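Local coordinates for protein polyketide synthase PksJ (Bacillus subtilis subsp. subtilis, PDB 4J1Q) that catalyses stereoselective, NADPH-dependent alpha- and beta-ketoreduction of intermediates on the bacillaene trans-acyltransferase polyketide assembly line, at residues 64-69 with 159-164; 90-95 with 127-132. One frame throughout, in Å; residues are numbered along the deposited sequence.

Contact 1 of 2, residues 64-69 with 159-164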
loop_
_atom_site.group_PDB
_atom_site.type_symbol
_atom_site.label_atom_id
_atom_site.label_comp_id
_atom_site.label_asym_id
_atom_site.label_seq_id
_atom_site.Cartn_x
_atom_site.Cartn_y
_atom_site.Cartn_z
ATOM N N SER A 64 -1.367 20.716 -26.037
ATOM C CA SER A 64 -1.947 21.607 -27.030
ATOM C C SER A 64 -3.377 21.949 -26.635
ATOM O O SER A 64 -3.784 23.113 -26.655
ATOM C CB SER A 64 -1.924 20.962 -28.418
ATOM O OG SER A 64 -0.844 20.054 -28.545
ATOM N N HIS A 65 -4.121 20.926 -26.234
ATOM C CA HIS A 65 -5.532 21.089 -25.934
ATOM C C HIS A 65 -5.781 21.750 -24.611
ATOM O O HIS A 65 -6.835 22.349 -24.407
ATOM C CB HIS A 65 -6.251 19.756 -26.017
ATOM C CG HIS A 65 -6.543 19.317 -27.428
ATOM N ND1 HIS A 65 -5.587 18.853 -28.252
ATOM C CD2 HIS A 65 -7.723 19.338 -28.167
ATOM C CE1 HIS A 65 -6.128 18.560 -29.447
ATOM N NE2 HIS A 65 -7.440 18.846 -29.391
ATOM N N MET A 66 -4.805 21.688 -23.711
ATOM C CA MET A 66 -5.019 22.106 -22.322
ATOM C C MET A 66 -4.065 23.201 -21.884
ATOM O O MET A 66 -3.621 23.222 -20.745
ATOM C CB MET A 66 -4.894 20.907 -21.363
ATOM C CG MET A 66 -6.052 19.932 -21.457
ATOM S SD MET A 66 -5.910 18.534 -20.338
ATOM C CE MET A 66 -4.584 17.603 -21.129
ATOM N N LYS A 67 -3.762 24.134 -22.774
ATOM C CA LYS A 67 -2.642 25.034 -22.531
ATOM C C LYS A 67 -2.868 25.953 -21.329
ATOM O O LYS A 67 -1.959 26.657 -20.904
ATOM C CB LYS A 67 -2.280 25.808 -23.792
ATOM C CG LYS A 67 -1.731 24.927 -24.907
ATOM C CD LYS A 67 -1.425 25.748 -26.147
ATOM C CE LYS A 67 -1.051 24.868 -27.329
ATOM N NZ LYS A 67 -1.065 25.647 -28.602
ATOM N N ASP A 68 -4.044 25.849 -20.718
ATOM C CA ASP A 68 -4.349 26.541 -19.459
ATOM C C ASP A 68 -3.920 25.740 -18.209
ATOM O O ASP A 68 -4.263 26.103 -17.076
ATOM C CB ASP A 68 -5.849 26.836 -19.394
ATOM C CG ASP A 68 -6.694 25.675 -19.917
ATOM O OD1 ASP A 68 -6.146 24.832 -20.667
ATOM O OD2 ASP A 68 -7.881 25.583 -19.541
ATOM N N ALA A 69 -3.228 24.624 -18.430
ATOM C CA ALA A 69 -2.756 23.766 -17.337
ATOM C C ALA A 69 -1.277 23.487 -17.577
ATOM O O ALA A 69 -0.854 23.349 -18.731
ATOM C CB ALA A 69 -3.546 22.450 -17.293
ATOM N N LYS A 159 -12.827 15.058 -20.682
ATOM C CA LYS A 159 -12.955 14.243 -19.479
ATOM C C LYS A 159 -12.173 14.859 -18.329
ATOM O O LYS A 159 -12.697 15.044 -17.230
ATOM C CB LYS A 159 -12.467 12.822 -19.741
ATOM C CG LYS A 159 -13.495 11.944 -20.423
ATOM C CD LYS A 159 -12.865 11.106 -21.517
ATOM C CE LYS A 159 -13.944 10.505 -22.411
ATOM N NZ LYS A 159 -14.765 9.496 -21.689
ATOM N N LEU A 160 -10.907 15.162 -18.581
ATOM C CA LEU A 160 -10.060 15.741 -17.549
ATOM C C LEU A 160 -10.714 17.018 -17.061
ATOM O O LEU A 160 -10.875 17.219 -15.845
ATOM C CB LEU A 160 -8.668 16.049 -18.097
ATOM C CG LEU A 160 -7.867 14.844 -18.591
ATOM C CD1 LEU A 160 -6.479 15.281 -19.018
ATOM C CD2 LEU A 160 -7.769 13.795 -17.502
ATOM N N LYS A 161 -11.134 17.850 -18.025
ATOM C CA LYS A 161 -11.922 19.029 -17.735
ATOM C C LYS A 161 -13.204 18.678 -16.987
ATOM O O LYS A 161 -13.540 19.308 -15.981
ATOM C CB LYS A 161 -12.248 19.807 -19.023
ATOM C CG LYS A 161 -11.035 20.383 -19.728
ATOM C CD LYS A 161 -11.403 21.115 -21.013
ATOM C CE LYS A 161 -10.155 21.672 -21.688
ATOM N NZ LYS A 161 -10.438 22.457 -22.918
ATOM N N ASP A 162 -13.911 17.663 -17.459
ATOM C CA ASP A 162 -15.117 17.209 -16.762
ATOM C C ASP A 162 -14.810 16.592 -15.364
ATOM O O ASP A 162 -15.542 16.813 -14.388
ATOM C CB ASP A 162 -15.913 16.235 -17.639
ATOM C CG ASP A 162 -16.886 16.952 -18.590
ATOM O OD1 ASP A 162 -16.579 18.085 -19.028
ATOM O OD2 ASP A 162 -17.976 16.393 -18.883
ATOM N N ASP A 163 -13.702 15.869 -15.254
ATOM C CA ASP A 163 -13.303 15.308 -13.949
ATOM C C ASP A 163 -12.913 16.429 -12.994
ATOM O O ASP A 163 -13.341 16.436 -11.825
ATOM C CB ASP A 163 -12.164 14.302 -14.112
ATOM C CG ASP A 163 -12.627 13.012 -14.807
ATOM O OD1 ASP A 163 -13.730 12.527 -14.485
ATOM O OD2 ASP A 163 -11.875 12.460 -15.642
ATOM N N SER A 164 -12.205 17.434 -13.538
ATOM C CA SER A 164 -11.842 18.619 -12.775
ATOM C C SER A 164 -13.079 19.283 -12.177
ATOM O O SER A 164 -13.006 19.893 -11.121
ATOM C CB SER A 164 -11.027 19.610 -13.619
ATOM O OG SER A 164 -11.846 20.361 -14.536
#

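Contact 2 of 2, residues 90-95 with 127-132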
loop_
_atom_site.group_PDB
_atom_site.type_symbol
_atom_site.label_atom_id
_atom_site.label_comp_id
_atom_site.label_asym_id
_atom_site.label_seq_id
_atom_site.Cartn_x
_atom_site.Cartn_y
_atom_site.Cartn_z
ATOM N N GLN A 90 9.053 10.982 -5.533
ATOM C CA GLN A 90 9.863 12.086 -5.063
ATOM C C GLN A 90 9.644 13.329 -5.897
ATOM O O GLN A 90 9.635 14.447 -5.358
ATOM C CB GLN A 90 11.350 11.718 -5.045
ATOM C CG GLN A 90 12.216 12.854 -4.550
ATOM C CD GLN A 90 13.693 12.500 -4.492
ATOM O OE1 GLN A 90 14.499 13.069 -5.233
ATOM N NE2 GLN A 90 14.060 11.587 -3.590
ATOM N N ASN A 91 9.496 13.149 -7.212
ATOM C CA ASN A 91 9.182 14.286 -8.091
ATOM C C ASN A 91 7.841 14.922 -7.744
ATOM O O ASN A 91 7.768 16.151 -7.652
ATOM C CB ASN A 91 9.169 13.867 -9.559
ATOM C CG ASN A 91 10.525 13.400 -10.034
ATOM O OD1 ASN A 91 11.550 13.857 -9.543
ATOM N ND2 ASN A 91 10.536 12.440 -10.942
ATOM N N ILE A 92 6.797 14.092 -7.521
ATOM C CA ILE A 92 5.498 14.611 -7.080
ATOM C C ILE A 92 5.681 15.339 -5.779
ATOM O O ILE A 92 5.127 16.424 -5.560
ATOM C CB ILE A 92 4.451 13.513 -6.779
ATOM C CG1 ILE A 92 4.236 12.580 -7.982
ATOM C CG2 ILE A 92 3.149 14.155 -6.319
ATOM C CD1 ILE A 92 4.405 13.255 -9.309
ATOM N N PHE A 93 6.467 14.721 -4.912
ATOM C CA PHE A 93 6.682 15.223 -3.568
ATOM C C PHE A 93 7.380 16.579 -3.610
ATOM O O PHE A 93 6.983 17.510 -2.894
ATOM C CB PHE A 93 7.479 14.177 -2.783
ATOM C CG PHE A 93 8.116 14.691 -1.531
ATOM C CD1 PHE A 93 7.343 14.998 -0.431
ATOM C CD2 PHE A 93 9.500 14.681 -1.396
ATOM C CE1 PHE A 93 7.940 15.359 0.760
ATOM C CE2 PHE A 93 10.102 15.027 -0.214
ATOM C CZ PHE A 93 9.319 15.348 0.879
ATOM N N GLU A 94 8.338 16.731 -4.524
ATOM C CA GLU A 94 9.093 17.995 -4.616
ATOM C C GLU A 94 8.263 19.067 -5.295
ATOM O O GLU A 94 8.406 20.234 -5.010
ATOM C CB GLU A 94 10.415 17.806 -5.357
ATOM C CG GLU A 94 11.404 16.919 -4.621
ATOM C CD GLU A 94 12.672 16.677 -5.414
ATOM O OE1 GLU A 94 12.594 16.524 -6.652
ATOM O OE2 GLU A 94 13.758 16.658 -4.802
ATOM N N LEU A 95 7.382 18.638 -6.184
ATOM C CA LEU A 95 6.383 19.508 -6.770
ATOM C C LEU A 95 5.467 20.152 -5.724
ATOM O O LEU A 95 5.315 21.358 -5.694
ATOM C CB LEU A 95 5.573 18.719 -7.785
ATOM C CG LEU A 95 4.459 19.455 -8.501
ATOM C CD1 LEU A 95 5.023 20.538 -9.425
ATOM C CD2 LEU A 95 3.607 18.461 -9.267
ATOM N N SER A 127 -1.735 7.542 -5.583
ATOM C CA SER A 127 -2.923 7.930 -4.840
ATOM C C SER A 127 -2.761 8.063 -3.312
ATOM O O SER A 127 -3.415 8.904 -2.694
ATOM C CB SER A 127 -4.029 6.940 -5.099
ATOM O OG SER A 127 -5.115 7.253 -4.252
ATOM N N GLY A 128 -1.965 7.192 -2.692
ATOM C CA GLY A 128 -1.600 7.382 -1.284
ATOM C C GLY A 128 -1.011 8.756 -1.028
ATOM O O GLY A 128 -1.370 9.431 -0.052
ATOM N N LEU A 129 -0.075 9.167 -1.884
ATOM C CA LEU A 129 0.528 10.493 -1.771
ATOM C C LEU A 129 -0.517 11.629 -1.945
ATOM O O LEU A 129 -0.509 12.606 -1.180
ATOM C CB LEU A 129 1.709 10.657 -2.756
ATOM C CG LEU A 129 2.554 11.951 -2.847
ATOM C CD1 LEU A 129 3.003 12.525 -1.529
ATOM C CD2 LEU A 129 3.791 11.721 -3.680
ATOM N N PHE A 130 -1.394 11.494 -2.939
ATOM C CA PHE A 130 -2.413 12.547 -3.256
ATOM C C PHE A 130 -3.432 12.764 -2.119
ATOM O O PHE A 130 -3.708 13.900 -1.724
ATOM C CB PHE A 130 -3.144 12.189 -4.557
ATOM C CG PHE A 130 -2.406 12.650 -5.795
ATOM C CD1 PHE A 130 -1.090 13.107 -5.702
ATOM C CD2 PHE A 130 -3.043 12.716 -7.021
ATOM C CE1 PHE A 130 -0.421 13.605 -6.812
ATOM C CE2 PHE A 130 -2.369 13.185 -8.140
ATOM C CZ PHE A 130 -1.063 13.662 -8.031
ATOM N N LYS A 131 -3.878 11.669 -1.515
ATOM C CA LYS A 131 -4.739 11.746 -0.353
ATOM C C LYS A 131 -4.088 12.416 0.851
ATOM O O LYS A 131 -4.713 13.247 1.507
ATOM C CB LYS A 131 -5.235 10.352 0.024
ATOM C CG LYS A 131 -6.089 9.751 -1.073
ATOM C CD LYS A 131 -6.859 8.549 -0.547
ATOM C CE LYS A 131 -8.161 8.394 -1.334
ATOM N NZ LYS A 131 -7.909 7.630 -2.576
ATOM N N THR A 132 -2.815 12.125 1.109
ATOM C CA THR A 132 -2.120 12.817 2.191
ATOM C C THR A 132 -1.948 14.292 1.866
ATOM O O THR A 132 -2.317 15.135 2.658
ATOM C CB THR A 132 -0.764 12.172 2.508
ATOM O OG1 THR A 132 -0.986 10.800 2.883
ATOM C CG2 THR A 132 -0.041 12.927 3.668
#

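Contact 1 of 2, residues 64-69 with 159-164
Leu160 O is gripped by two donors: Ser164 N, at 2.7 Å in the next helical turn, and the side-chain amide nitrogen of Gln111. The Gln111 bond ties helix 156-164 to strand 108-115. On the other segment, the thioether of Met66 faces the leucine side chain, with Leu160 CD1 3.6 Å from Met66 SD. The two side chains cross at about a right angle. Met66 is extended as far as SD and then bends at chi3 (-72°). The bend brings CE to the same leucine methyl, and Met66 CE lies 3.7 Å from Leu160 CD1. The fold here is the structural subdomain of the ketoreductase, a truncated Rossmann fold. Helices 56-65 and 156-164 lie on one face of its strands, with Met66 resting on Ile49 and Leu160 on Ile113. Met66 is also where the chain leaves helix 56-65. A type I turn follows, held by Ala69 N on Met66 O at 2.7 Å, and leads into strand 70-74. Lys161 reaches across with its chain extended beyond CG. Lys161 NZ stops 3.9 Å from His65 O, and no hydrogen bond forms. Asp68 OD2 is 5.3 Å from Lys161 NZ, so any attraction between these charges is probably weak and long-range. The His65 ring turns to other partners: ND1 bonds to Ser61 O, and the ring meets that of His157 nearly parallel.

Contact 2 of 2, residues 90-95 with 127-132
Ile92 and Leu129 join two nearly parallel helices, 81-98 and 126-136, of the structural subdomain, the part of a polyketide synthase ketoreductase that binds no cofactor. The axes of the two short segments run in the same direction, 10.9 Å apart, with a crossing angle of -16°. No hydrogen bond spans them, and the contact is apolar and buried. Ile92 points at the other helix and meets two side chains there. Ile92 CB lies 3.6 Å from Leu129 CD2. Ile92 CG2, anti to the backbone N, touches the same methyl and also reaches Phe130, where CE1 is 3.6 Å from Ile92 CG2. This methyl comes to the edge of the Phe130 ring, in the ring plane, and not over a face. The side chains of Ile92 and Phe130 cross at about a right angle. Leu129 CG is anti to its own main-chain nitrogen (chi1 -179°), which carries CD2 across to Ile92. The same methyl also approaches the backbone of Phe93, which follows Ile92; Leu129 CD2 is 4.2 Å from Phe93 N. Beyond the pair, Phe130 packs on Ala142 of strand 140-147. Leu129 rests on Ala349 and Ala353 of helix 349-370, and the Phe93 ring stacks with Phe307 of helix 304-324.

Contact 1 and contact 2 pack on opposite faces of the strands of the structural subdomain. Strand 140-147 makes this plain: Gln143 bonds to helix 156-164, while its neighbour Ala142 meets Phe130. Their centres lie about 20 Å apart and their nearest atoms about 11 Å, so the contacts do not touch. In sequence, contact 2 is nested between the segments of contact 1. Contact 1 is peripheral, its centre about 29 Å from the centre of the chain. The centre of contact 2 is about 14 Å from it, and this contact borders helices 304-324 and 349-370 of the catalytic subdomain. The cofactor pocket is formed by residues between 209 and 391, so neither contact contributes to it.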